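Local coordinates for DUF305 domain-containing protein (Deinococcus radiodurans R1, PDB 3BT5) that is of unknown function but folds as a compact bundle of helices and belongs to a family placed in the ferritin clan, at residues S45-I50 / R105-L110. Residues are numbered along the deposited sequence; the frame is centred on the assembly and turned at random.
Sequences SLALDI and RQFLRL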
loop_
_atom_site.group_PDB
_atom_site.type_symbol
_atom_site.label_atom_id
_atom_site.label_comp_id
_atom_site.label_asym_id
_atom_site.label_seq_id
_atom_site.Cartn_x
_atom_site.Cartn_y
_atom_site.Cartn_z
ATOM N N SER A 45 -11.126 -11.562 5.570
ATOM C CA SER A 45 -11.571 -10.390 6.329
ATOM C C SER A 45 -10.480 -9.326 6.314
ATOM O O SER A 45 -10.718 -8.139 6.079
ATOM C CB SER A 45 -11.863 -10.779 7.782
ATOM O OG SER A 45 -13.045 -11.562 7.876
ATOM N N LEU A 46 -9.265 -9.770 6.574
ATOM C CA LEU A 46 -8.141 -8.877 6.603
ATOM C C LEU A 46 -7.888 -8.252 5.214
ATOM O O LEU A 46 -7.645 -7.038 5.100
ATOM C CB LEU A 46 -6.934 -9.646 7.132
ATOM C CG LEU A 46 -5.632 -8.864 7.240
ATOM C CD1 LEU A 46 -5.757 -7.591 8.099
ATOM C CD2 LEU A 46 -4.537 -9.789 7.749
ATOM N N ALA A 47 -7.935 -9.060 4.153
ATOM C CA ALA A 47 -7.739 -8.544 2.801
ATOM C C ALA A 47 -8.778 -7.464 2.447
ATOM O O ALA A 47 -8.442 -6.403 1.891
ATOM C CB ALA A 47 -7.727 -9.693 1.773
ATOM N N LEU A 48 -10.035 -7.715 2.806
ATOM C CA LEU A 48 -11.098 -6.743 2.564
ATOM C C LEU A 48 -10.844 -5.420 3.289
ATOM O O LEU A 48 -11.002 -4.318 2.720
ATOM C CB LEU A 48 -12.437 -7.337 3.057
ATOM C CG LEU A 48 -13.056 -8.420 2.183
ATOM C CD1 LEU A 48 -14.050 -9.299 2.958
ATOM C CD2 LEU A 48 -13.725 -7.771 0.987
ATOM N N ASP A 49 -10.453 -5.530 4.550
ATOM C CA ASP A 49 -10.220 -4.355 5.377
ATOM C C ASP A 49 -9.070 -3.531 4.811
ATOM O O ASP A 49 -9.126 -2.302 4.787
ATOM C CB ASP A 49 -9.906 -4.767 6.807
ATOM C CG ASP A 49 -11.125 -5.278 7.545
ATOM O OD1 ASP A 49 -12.251 -5.122 7.030
ATOM O OD2 ASP A 49 -10.946 -5.835 8.638
ATOM N N ILE A 50 -8.018 -4.209 4.343
ATOM C CA ILE A 50 -6.892 -3.455 3.796
ATOM C C ILE A 50 -7.286 -2.783 2.487
ATOM O O ILE A 50 -6.894 -1.641 2.210
ATOM C CB ILE A 50 -5.656 -4.383 3.616
ATOM C CG1 ILE A 50 -5.151 -4.863 4.988
ATOM C CG2 ILE A 50 -4.567 -3.671 2.803
ATOM C CD1 ILE A 50 -4.163 -6.053 4.905
ATOM N N ARG A 105 0.319 -17.087 3.136
ATOM C CA ARG A 105 1.490 -16.601 3.855
ATOM C C ARG A 105 2.247 -15.573 3.041
ATOM O O ARG A 105 2.726 -14.580 3.598
ATOM C CB ARG A 105 2.404 -17.757 4.263
ATOM C CG ARG A 105 1.751 -18.601 5.334
ATOM C CD ARG A 105 2.676 -19.713 5.824
ATOM N NE ARG A 105 3.891 -19.184 6.442
ATOM C CZ ARG A 105 3.982 -18.784 7.711
ATOM N NH1 ARG A 105 2.923 -18.840 8.512
ATOM N NH2 ARG A 105 5.135 -18.317 8.177
ATOM N N GLN A 106 2.402 -15.821 1.737
ATOM C CA GLN A 106 3.071 -14.859 0.863
ATOM C C GLN A 106 2.311 -13.531 0.844
ATOM O O GLN A 106 2.919 -12.467 0.844
ATOM C CB GLN A 106 3.166 -15.429 -0.557
ATOM C CG GLN A 106 4.395 -16.202 -0.844
ATOM C CD GLN A 106 5.647 -15.341 -0.690
ATOM O OE1 GLN A 106 6.290 -15.409 0.332
ATOM N NE2 GLN A 106 5.975 -14.514 -1.709
ATOM N N PHE A 107 0.987 -13.588 0.804
ATOM C CA PHE A 107 0.198 -12.354 0.834
ATOM C C PHE A 107 0.565 -11.508 2.049
ATOM O O PHE A 107 0.779 -10.295 1.939
ATOM C CB PHE A 107 -1.297 -12.682 0.819
ATOM C CG PHE A 107 -2.170 -11.536 1.212
ATOM C CD1 PHE A 107 -2.413 -10.505 0.313
ATOM C CD2 PHE A 107 -2.758 -11.494 2.471
ATOM C CE1 PHE A 107 -3.224 -9.446 0.652
ATOM C CE2 PHE A 107 -3.567 -10.412 2.833
ATOM C CZ PHE A 107 -3.784 -9.384 1.923
ATOM N N LEU A 108 0.637 -12.146 3.217
ATOM C CA LEU A 108 0.949 -11.417 4.441
ATOM C C LEU A 108 2.383 -10.891 4.404
ATOM O O LEU A 108 2.617 -9.727 4.734
ATOM C CB LEU A 108 0.741 -12.313 5.665
ATOM C CG LEU A 108 -0.729 -12.701 5.830
ATOM C CD1 LEU A 108 -0.866 -13.882 6.826
ATOM C CD2 LEU A 108 -1.555 -11.513 6.298
ATOM N N ARG A 109 3.343 -11.726 3.988
ATOM C CA ARG A 109 4.722 -11.262 3.913
ATOM C C ARG A 109 4.860 -10.094 2.934
ATOM O O ARG A 109 5.551 -9.113 3.232
ATOM C CB ARG A 109 5.658 -12.401 3.534
ATOM C CG ARG A 109 5.749 -13.477 4.590
ATOM C CD ARG A 109 6.849 -14.413 4.217
ATOM N NE ARG A 109 6.433 -15.287 3.130
ATOM C CZ ARG A 109 6.082 -16.562 3.302
ATOM N NH1 ARG A 109 5.718 -17.298 2.266
ATOM N NH2 ARG A 109 6.102 -17.099 4.515
ATOM N N LEU A 110 4.235 -10.201 1.770
ATOM C CA LEU A 110 4.349 -9.149 0.781
ATOM C C LEU A 110 3.665 -7.892 1.254
ATOM O O LEU A 110 4.184 -6.799 1.050
ATOM C CB LEU A 110 3.741 -9.590 -0.566
ATOM C CG LEU A 110 4.497 -10.727 -1.280
ATOM C CD1 LEU A 110 3.681 -11.185 -2.471
ATOM C CD2 LEU A 110 5.905 -10.252 -1.722
#
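Phe107 reaches across from helix 100-122 and lays the far end of its ring into the hollow that Ala47 leaves on helix 41-68. Its CZ stops 4.0 Å from Ala47 CB and 4.1 Å from Ala47 CA, so the small methyl lets the ring come almost to the backbone of the other helix. The ring is carried there by a CG anti to the backbone N (chi1 164°). Ile50, one turn beyond Leu46, borders the same hollow with CD1, 4.5 Å from Phe107 CZ; both aliphatic groups meet the ring obliquely. Beside the ring, two leucines meet methyl to methyl, Leu46 CD2 lying 3.7 Å from Leu108 CD2. Leu108 CB does not aim at the partner helix, but with CG beside the backbone N (chi1 -65°) the branch swings back toward Leu46. The segments run broadly parallel, at 33°, on the second and third long helices of a four-helix bundle, joined by a long crossover as in ferritin-like folds. Their axes come no closer than 12.1 Å, as suits a diagonal pair; the Phe107 ring and the leucine branches span the core, without a hydrogen bond across. Met34 of helix 11-37 touches both Ala47 and Phe107, while Met152 of helix 132-158 packs on Leu46 and Ile50. On the far flank of helix 100-122, Arg109 holds Gln106 OE1 side-on with NE and NH1, each 2.8 Å from that oxygen.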